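Local coordinates for beta-ketoacyl-[acyl-carrier-protein] synthase FabY (Pseudomonas aeruginosa, PDB 4CW4) that catalyses the condensation of acetyl-CoA with malonyl-ACP to acetoacetyl-ACP, the primer that initiates bacterial fatty acid biosynthesis, at residues S24-G29 / A584-A589; S366-V371 / Q486-L491. One frame throughout, in Å; residues are numbered along the deposited sequence.

Interaction 1 of 2, residues S24-G29 / A584-A589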
ATOM      1  N   SER A  24      10.627   0.210  22.317  1.00  9.02           N
ATOM      2  CA  SER A  24       9.537  -0.699  22.645  1.00  9.99           C
ATOM      3  C   SER A  24       9.985  -1.998  23.283  1.00  9.72           C
ATOM      4  O   SER A  24       9.274  -2.544  24.117  1.00  9.63           O
ATOM      5  CB  SER A  24       8.761  -1.036  21.381  1.00 11.81           C
ATOM      6  OG  SER A  24       8.176   0.144  20.904  1.00 12.16           O
ATOM      7  N   SER A  25      11.137  -2.517  22.871  1.00  9.80           N
ATOM      8  CA  SER A  25      11.535  -3.840  23.337  1.00  9.26           C
ATOM      9  C   SER A  25      11.695  -3.851  24.854  1.00  9.33           C
ATOM     10  O   SER A  25      12.009  -2.823  25.481  1.00  9.07           O
ATOM     11  CB  SER A  25      12.815  -4.314  22.655  1.00  9.94           C
ATOM     12  OG  SER A  25      13.900  -3.458  22.956  1.00 10.61           O
ATOM     13  N   PHE A  26      11.440  -5.017  25.432  1.00  8.63           N
ATOM     14  CA  PHE A  26      11.531  -5.222  26.874  1.00  9.23           C
ATOM     15  C   PHE A  26      10.603  -4.308  27.661  1.00  9.66           C
ATOM     16  O   PHE A  26      10.793  -4.101  28.856  1.00 10.51           O
ATOM     17  CB  PHE A  26      12.991  -5.146  27.338  1.00 10.68           C
ATOM     18  CG  PHE A  26      13.876  -6.118  26.592  1.00 11.06           C
ATOM     19  CD1 PHE A  26      14.413  -5.768  25.352  1.00 11.95           C
ATOM     20  CD2 PHE A  26      14.102  -7.395  27.068  1.00 11.47           C
ATOM     21  CE1 PHE A  26      15.169  -6.670  24.621  1.00 12.88           C
ATOM     22  CE2 PHE A  26      14.884  -8.306  26.349  1.00 11.10           C
ATOM     23  CZ  PHE A  26      15.402  -7.948  25.116  1.00 12.67           C
ATOM     24  N   HIS A  27       9.584  -3.805  26.977  1.00  9.44           N
ATOM     25  CA  HIS A  27       8.528  -3.009  27.580  1.00  9.18           C
ATOM     26  C   HIS A  27       8.993  -1.647  28.088  1.00  9.51           C
ATOM     27  O   HIS A  27       8.336  -1.066  28.935  1.00 10.94           O
ATOM     28  CB  HIS A  27       7.849  -3.775  28.717  1.00  9.25           C
ATOM     29  CG  HIS A  27       7.404  -5.138  28.320  1.00  9.36           C
ATOM     30  ND1 HIS A  27       6.300  -5.342  27.527  1.00  9.94           N
ATOM     31  CD2 HIS A  27       7.927  -6.362  28.571  1.00 10.32           C
ATOM     32  CE1 HIS A  27       6.163  -6.636  27.302  1.00 10.23           C
ATOM     33  NE2 HIS A  27       7.124  -7.277  27.934  1.00 10.30           N
ATOM     34  N   HIS A  28      10.104  -1.125  27.583  1.00  9.51           N
ATOM     35  CA  HIS A  28      10.537   0.214  28.017  1.00  9.50           C
ATOM     36  C   HIS A  28       9.558   1.326  27.676  1.00  8.92           C
ATOM     37  O   HIS A  28       9.285   2.163  28.520  1.00  9.30           O
ATOM     38  CB  HIS A  28      11.922   0.548  27.491  1.00  9.35           C
ATOM     39  CG  HIS A  28      12.992  -0.255  28.146  1.00 10.52           C
ATOM     40  ND1 HIS A  28      13.408  -0.016  29.440  1.00 11.45           N
ATOM     41  CD2 HIS A  28      13.707  -1.315  27.708  1.00 10.55           C
ATOM     42  CE1 HIS A  28      14.343  -0.892  29.764  1.00 11.02           C
ATOM     43  NE2 HIS A  28      14.534  -1.699  28.731  1.00 10.68           N
ATOM     44  N   GLY A  29       8.996   1.317  26.467  1.00  9.62           N
ATOM     45  CA  GLY A  29       8.021   2.334  26.091  1.00 10.32           C
ATOM     46  C   GLY A  29       6.786   2.264  26.973  1.00  8.82           C
ATOM     47  O   GLY A  29       6.270   3.273  27.429  1.00  9.18           O
ATOM     48  N   ALA A 584      20.788  -9.881  27.713  1.00 10.72           N
ATOM     49  CA  ALA A 584      22.087  -9.290  27.414  1.00 11.17           C
ATOM     50  C   ALA A 584      21.966  -8.219  26.332  1.00 10.80           C
ATOM     51  O   ALA A 584      22.630  -7.176  26.399  1.00 11.17           O
ATOM     52  CB  ALA A 584      23.068 -10.351  27.011  1.00 11.99           C
ATOM     53  N   TYR A 585      21.114  -8.456  25.341  1.00 10.50           N
ATOM     54  CA  TYR A 585      20.834  -7.427  24.351  1.00 10.48           C
ATOM     55  C   TYR A 585      20.213  -6.194  25.020  1.00 11.55           C
ATOM     56  O   TYR A 585      20.629  -5.082  24.768  1.00 11.07           O
ATOM     57  CB  TYR A 585      19.919  -7.947  23.209  1.00 11.45           C
ATOM     58  CG  TYR A 585      19.318  -6.797  22.438  1.00 11.20           C
ATOM     59  CD1 TYR A 585      20.132  -5.913  21.763  1.00 11.21           C
ATOM     60  CD2 TYR A 585      17.956  -6.561  22.447  1.00 11.28           C
ATOM     61  CE1 TYR A 585      19.619  -4.826  21.118  1.00 10.49           C
ATOM     62  CE2 TYR A 585      17.414  -5.460  21.792  1.00 11.49           C
ATOM     63  CZ  TYR A 585      18.262  -4.590  21.148  1.00 10.24           C
ATOM     64  OH  TYR A 585      17.768  -3.501  20.482  1.00 12.74           O
ATOM     65  N   ASP A 586      19.182  -6.384  25.826  1.00 10.82           N
ATOM     66  CA  ASP A 586      18.546  -5.256  26.517  1.00 10.87           C
ATOM     67  C   ASP A 586      19.599  -4.431  27.275  1.00 10.57           C
ATOM     68  O   ASP A 586      19.574  -3.217  27.237  1.00 10.54           O
ATOM     69  CB  ASP A 586      17.479  -5.789  27.481  1.00 10.97           C
ATOM     70  CG  ASP A 586      16.683  -4.700  28.173  1.00 11.84           C
ATOM     71  OD1 ASP A 586      16.359  -3.662  27.546  1.00 11.26           O
ATOM     72  OD2 ASP A 586      16.348  -4.907  29.362  1.00 13.73           O
ATOM     73  N   GLN A 587      20.528  -5.094  27.955  1.00 11.64           N
ATOM     74  CA  GLN A 587      21.593  -4.390  28.670  1.00 12.68           C
ATOM     75  C   GLN A 587      22.457  -3.571  27.733  1.00 12.30           C
ATOM     76  O   GLN A 587      22.838  -2.447  28.060  1.00 13.08           O
ATOM     77  CB  GLN A 587      22.472  -5.395  29.405  1.00 14.99           C
ATOM     78  CG  GLN A 587      21.817  -5.992  30.635  1.00 17.44           C
ATOM     79  CD  GLN A 587      21.952  -5.088  31.825  1.00 21.41           C
ATOM     80  OE1 GLN A 587      23.046  -4.925  32.395  1.00 24.72           O
ATOM     81  NE2 GLN A 587      20.853  -4.472  32.205  1.00 23.15           N
ATOM     82  N   ARG A 588      22.791  -4.116  26.564  1.00 11.79           N
ATOM     83  CA  ARG A 588      23.591  -3.336  25.632  1.00 11.65           C
ATOM     84  C   ARG A 588      22.785  -2.142  25.115  1.00 11.17           C
ATOM     85  O   ARG A 588      23.312  -1.037  24.965  1.00 11.23           O
ATOM     86  CB  ARG A 588      24.057  -4.202  24.453  1.00 13.65           C
ATOM     87  CG  ARG A 588      25.094  -5.303  24.802  1.00 14.23           C
ATOM     88  CD  ARG A 588      26.193  -4.850  25.750  1.00 15.54           C
ATOM     89  NE  ARG A 588      26.897  -3.664  25.277  1.00 15.58           N
ATOM     90  CZ  ARG A 588      27.425  -2.744  26.066  1.00 15.93           C
ATOM     91  NH1 ARG A 588      27.354  -2.863  27.374  1.00 15.71           N
ATOM     92  NH2 ARG A 588      28.024  -1.699  25.547  1.00 17.26           N
ATOM     93  N   ALA A 589      21.511  -2.375  24.819  1.00 11.23           N
ATOM     94  CA  ALA A 589      20.651  -1.327  24.277  1.00 11.81           C
ATOM     95  C   ALA A 589      20.510  -0.173  25.266  1.00 11.60           C
ATOM     96  O   ALA A 589      20.461   0.990  24.862  1.00 11.77           O
ATOM     97  CB  ALA A 589      19.296  -1.906  23.883  1.00 11.88           C
TER
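Segment 24-29 is a turn that runs into helix 28-33, with H27 at the N-cap position, while 584-589 belongs to the long helix 565-590, late in the chain. The two come closest at F26 and D586, whose CA atoms are 7.0 Å apart, and a His-carboxylate hydrogen bond from H28 to D586 ties the segments together within a buried contact. F26 directs its ring at the helix. D586, with CG anti to the backbone N (chi1 -176°), slides over one face of that ring: its CB sits 3.5 Å from the F26 ring centroid, almost on the normal, a CH-pi contact, and the carboxylate stacks with its plane 11° from the ring's. Y585 reaches the rim of the same ring, CD2 lying 3.5 Å from F26 CE1, with the planes inclined at 50°; its hydroxyl and S25 OG both hydrogen-bond to D201. D586 OD1 forms a salt bridge with R23, which would favour the ionised carboxylate. H28 is held at both ring nitrogens, ND1 by T46 and NE2 by D586. The H28 NE2 to D586 OD1 bond is 2.9 Å long and somewhat bent, received on the syn lone pair and close to the imidazole plane.

Interaction 2 of 2, residues S366-V371 / Q486-L491; sequences SSQYVV and QLISAL
One methyl group, I488 CD1, makes the closest approach where strand 366-371 meets helix 486-491. I488 sets CG1 anti to its carbonyl carbon and then extends the chain fully (chi2 174°), which drives CD1 outward from the helix to the strand. There it meets Q368, whose CG lies anti to the carbonyl carbon and whose chain bends sharply at chi2 (-81°), so that the amide folds round the methyl instead of stretching past it. I488 CD1 lies 3.4 Å from Q368 OE1 and 3.8 Å from Q368 CB, and the two side chains cross obliquely. Both residues were deposited in two conformers, of which this is one. OE1 has its partner in S24 and NE2 is bonded to D485 OD1, which holds the amide's orientation in this conformer.

Helix 482-496 is buried between strand 366-374 on one side and, through Q486 and A490, strand 532-539 on another, consistent with the central helical layer of the thiolase fold; the short segments cross at 59° with their axes 9.5 Å apart.

Further along the strand, V370 turns CG1 anti to its carbonyl carbon, toward the helix, leaving CG2 in the crowded position between N and C. L487, with CG anti to the backbone N, approaches at about a right angle, and its CD2 comes within 4.0 Å of V370 CG1. Y369 points away from the helix, its hydroxyl hydrogen-bonded to S195 and S226.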
ATOM      1  N   SER A 366       6.076   6.551  14.343  1.00  8.13           N
ATOM      2  CA  SER A 366       6.366   5.303  15.039  1.00  7.66           C
ATOM      3  C   SER A 366       6.774   4.249  14.056  1.00  7.58           C
ATOM      4  O   SER A 366       6.239   4.189  12.945  1.00  8.65           O
ATOM      5  CB  SER A 366       5.131   4.792  15.764  1.00  9.38           C
ATOM      6  OG  SER A 366       5.436   3.622  16.525  1.00  8.48           O
ATOM      7  N   SER A 367       7.716   3.409  14.457  1.00  8.35           N
ATOM      8  CA  SER A 367       7.974   2.168  13.734  1.00  8.97           C
ATOM      9  C   SER A 367       8.035   1.065  14.759  1.00  8.21           C
ATOM     10  O   SER A 367       8.744   1.169  15.754  1.00  9.40           O
ATOM     11  CB  SER A 367       9.264   2.199  12.915  1.00 10.98           C
ATOM     12  OG  SER A 367       9.405   0.979  12.196  1.00 11.64           O
ATOM     13  N   GLN A 368       7.299  -0.011  14.496  0.69  8.56           N
ATOM     14  CA  GLN A 368       7.114  -1.112  15.438  0.69  8.76           C
ATOM     15  C   GLN A 368       7.076  -2.413  14.663  0.69  9.07           C
ATOM     16  O   GLN A 368       6.475  -2.459  13.599  0.69  8.78           O
ATOM     17  CB  GLN A 368       5.776  -0.965  16.162  0.69  9.54           C
ATOM     18  CG  GLN A 368       5.574   0.302  16.962  0.69 10.38           C
ATOM     19  CD  GLN A 368       6.217   0.248  18.318  0.69 10.75           C
ATOM     20  OE1 GLN A 368       7.300  -0.310  18.486  0.69 11.46           O
ATOM     21  NE2 GLN A 368       5.557   0.839  19.303  0.69 10.06           N
ATOM     22  N   TYR A 369       7.666  -3.457  15.236  1.00  9.59           N
ATOM     23  CA  TYR A 369       7.622  -4.805  14.675  1.00  9.89           C
ATOM     24  C   TYR A 369       7.360  -5.850  15.751  1.00 10.19           C
ATOM     25  O   TYR A 369       7.848  -5.736  16.873  1.00 10.76           O
ATOM     26  CB  TYR A 369       8.929  -5.144  13.922  1.00 11.16           C
ATOM     27  CG  TYR A 369       9.021  -4.327  12.689  1.00 10.76           C
ATOM     28  CD1 TYR A 369       8.293  -4.678  11.567  1.00 11.39           C
ATOM     29  CD2 TYR A 369       9.765  -3.151  12.664  1.00 10.92           C
ATOM     30  CE1 TYR A 369       8.310  -3.891  10.444  1.00 11.32           C
ATOM     31  CE2 TYR A 369       9.785  -2.362  11.555  1.00 11.26           C
ATOM     32  CZ  TYR A 369       9.060  -2.726  10.451  1.00 11.02           C
ATOM     33  OH  TYR A 369       9.045  -1.941   9.313  1.00 11.83           O
ATOM     34  N   VAL A 370       6.596  -6.875  15.386  1.00  9.58           N
ATOM     35  CA  VAL A 370       6.536  -8.089  16.187  1.00 10.59           C
ATOM     36  C   VAL A 370       7.101  -9.225  15.352  1.00 10.37           C
ATOM     37  O   VAL A 370       7.002  -9.221  14.111  1.00 10.77           O
ATOM     38  CB  VAL A 370       5.101  -8.455  16.660  1.00 12.49           C
ATOM     39  CG1 VAL A 370       4.570  -7.384  17.637  1.00 14.20           C
ATOM     40  CG2 VAL A 370       4.155  -8.679  15.488  1.00 13.51           C
ATOM     41  N   VAL A 371       7.702 -10.187  16.034  1.00  9.67           N
ATOM     42  CA  VAL A 371       8.218 -11.389  15.391  1.00 10.27           C
ATOM     43  C   VAL A 371       7.312 -12.528  15.804  1.00 10.43           C
ATOM     44  O   VAL A 371       7.172 -12.794  16.986  1.00 10.67           O
ATOM     45  CB  VAL A 371       9.661 -11.694  15.807  1.00 11.47           C
ATOM     46  CG1 VAL A 371      10.205 -12.876  15.021  1.00 11.96           C
ATOM     47  CG2 VAL A 371      10.544 -10.480  15.631  1.00 11.62           C
ATOM     48  N   GLN A 486      -0.634   0.009  19.803  1.00  8.76           N
ATOM     49  CA  GLN A 486      -1.624  -0.638  20.673  1.00  9.43           C
ATOM     50  C   GLN A 486      -1.192  -2.040  21.103  1.00  9.30           C
ATOM     51  O   GLN A 486      -1.195  -2.368  22.294  1.00  9.52           O
ATOM     52  CB  GLN A 486      -3.005  -0.697  19.998  1.00 10.17           C
ATOM     53  CG  GLN A 486      -3.649   0.653  19.718  1.00 11.18           C
ATOM     54  CD  GLN A 486      -4.902   0.500  18.851  1.00 11.19           C
ATOM     55  OE1 GLN A 486      -4.825   0.230  17.656  1.00 14.84           O
ATOM     56  NE2 GLN A 486      -6.043   0.650  19.451  1.00 11.13           N
ATOM     57  N   LEU A 487      -0.855  -2.883  20.133  1.00  8.84           N
ATOM     58  CA  LEU A 487      -0.465  -4.263  20.415  1.00  8.94           C
ATOM     59  C   LEU A 487       0.720  -4.308  21.368  1.00  9.37           C
ATOM     60  O   LEU A 487       0.714  -5.045  22.339  1.00  9.45           O
ATOM     61  CB  LEU A 487      -0.139  -5.013  19.108  1.00 10.93           C
ATOM     62  CG  LEU A 487       0.389  -6.453  19.319  1.00 13.92           C
ATOM     63  CD1 LEU A 487      -0.550  -7.249  20.176  1.00 16.45           C
ATOM     64  CD2 LEU A 487       0.636  -7.192  17.985  1.00 16.46           C
ATOM     65  N   ILE A 488       1.720  -3.486  21.128  0.68 10.38           N
ATOM     66  CA  ILE A 488       2.911  -3.580  21.945  0.68 10.53           C
ATOM     67  C   ILE A 488       2.624  -3.113  23.369  0.68 10.50           C
ATOM     68  O   ILE A 488       3.103  -3.724  24.330  0.68 10.46           O
ATOM     69  CB  ILE A 488       4.082  -2.870  21.268  0.68 12.35           C
ATOM     70  CG1 ILE A 488       4.613  -3.774  20.147  0.68 13.57           C
ATOM     71  CG2 ILE A 488       5.181  -2.544  22.270  0.68 14.36           C
ATOM     72  CD1 ILE A 488       5.657  -3.151  19.316  0.68 13.55           C
ATOM     73  N   SER A 489       1.821  -2.068  23.517  1.00 10.13           N
ATOM     74  CA  SER A 489       1.403  -1.663  24.853  1.00  9.98           C
ATOM     75  C   SER A 489       0.652  -2.792  25.563  1.00  9.78           C
ATOM     76  O   SER A 489       0.884  -3.049  26.750  1.00  9.72           O
ATOM     77  CB  SER A 489       0.541  -0.415  24.808  1.00  9.54           C
ATOM     78  OG  SER A 489       0.102  -0.120  26.116  1.00 10.34           O
ATOM     79  N   ALA A 490      -0.213  -3.486  24.823  1.00  9.40           N
ATOM     80  CA  ALA A 490      -0.966  -4.595  25.400  1.00 10.06           C
ATOM     81  C   ALA A 490      -0.032  -5.628  26.022  1.00  9.68           C
ATOM     82  O   ALA A 490      -0.324  -6.206  27.076  1.00 10.61           O
ATOM     83  CB  ALA A 490      -1.851  -5.255  24.355  1.00 10.12           C
ATOM     84  N   LEU A 491       1.099  -5.870  25.374  1.00  9.88           N
ATOM     85  CA  LEU A 491       2.021  -6.882  25.852  1.00  9.76           C
ATOM     86  C   LEU A 491       2.598  -6.479  27.195  1.00 10.06           C
ATOM     87  O   LEU A 491       2.916  -7.323  28.023  1.00 10.46           O
ATOM     88  CB  LEU A 491       3.147  -7.093  24.848  1.00 10.05           C
ATOM     89  CG  LEU A 491       2.712  -7.503  23.430  1.00 10.99           C
ATOM     90  CD1 LEU A 491       3.935  -7.832  22.587  1.00 11.69           C
ATOM     91  CD2 LEU A 491       1.723  -8.684  23.480  1.00 10.91           C
TER

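Interaction 2 is nested along the chain inside the loop closed by interaction 1, and the two centres lie 14 Å apart. Segment 24-29 is the bridge between them. S24 OG is 2.6 Å from Q368 OE1, a probable hydrogen bond, and S24 CB packs 4.0 Å from I488 CG2, while H27 CE1 lies 3.4 Å from L491 O. S24 and H27 thus meet interaction 2 while F26 and H28 engage helix 565-590. Interaction 1 lies away from the proposed active-site residues; in interaction 2 the side chain of Q368 is about 12 Å from that of H477, a predicted active-site histidine.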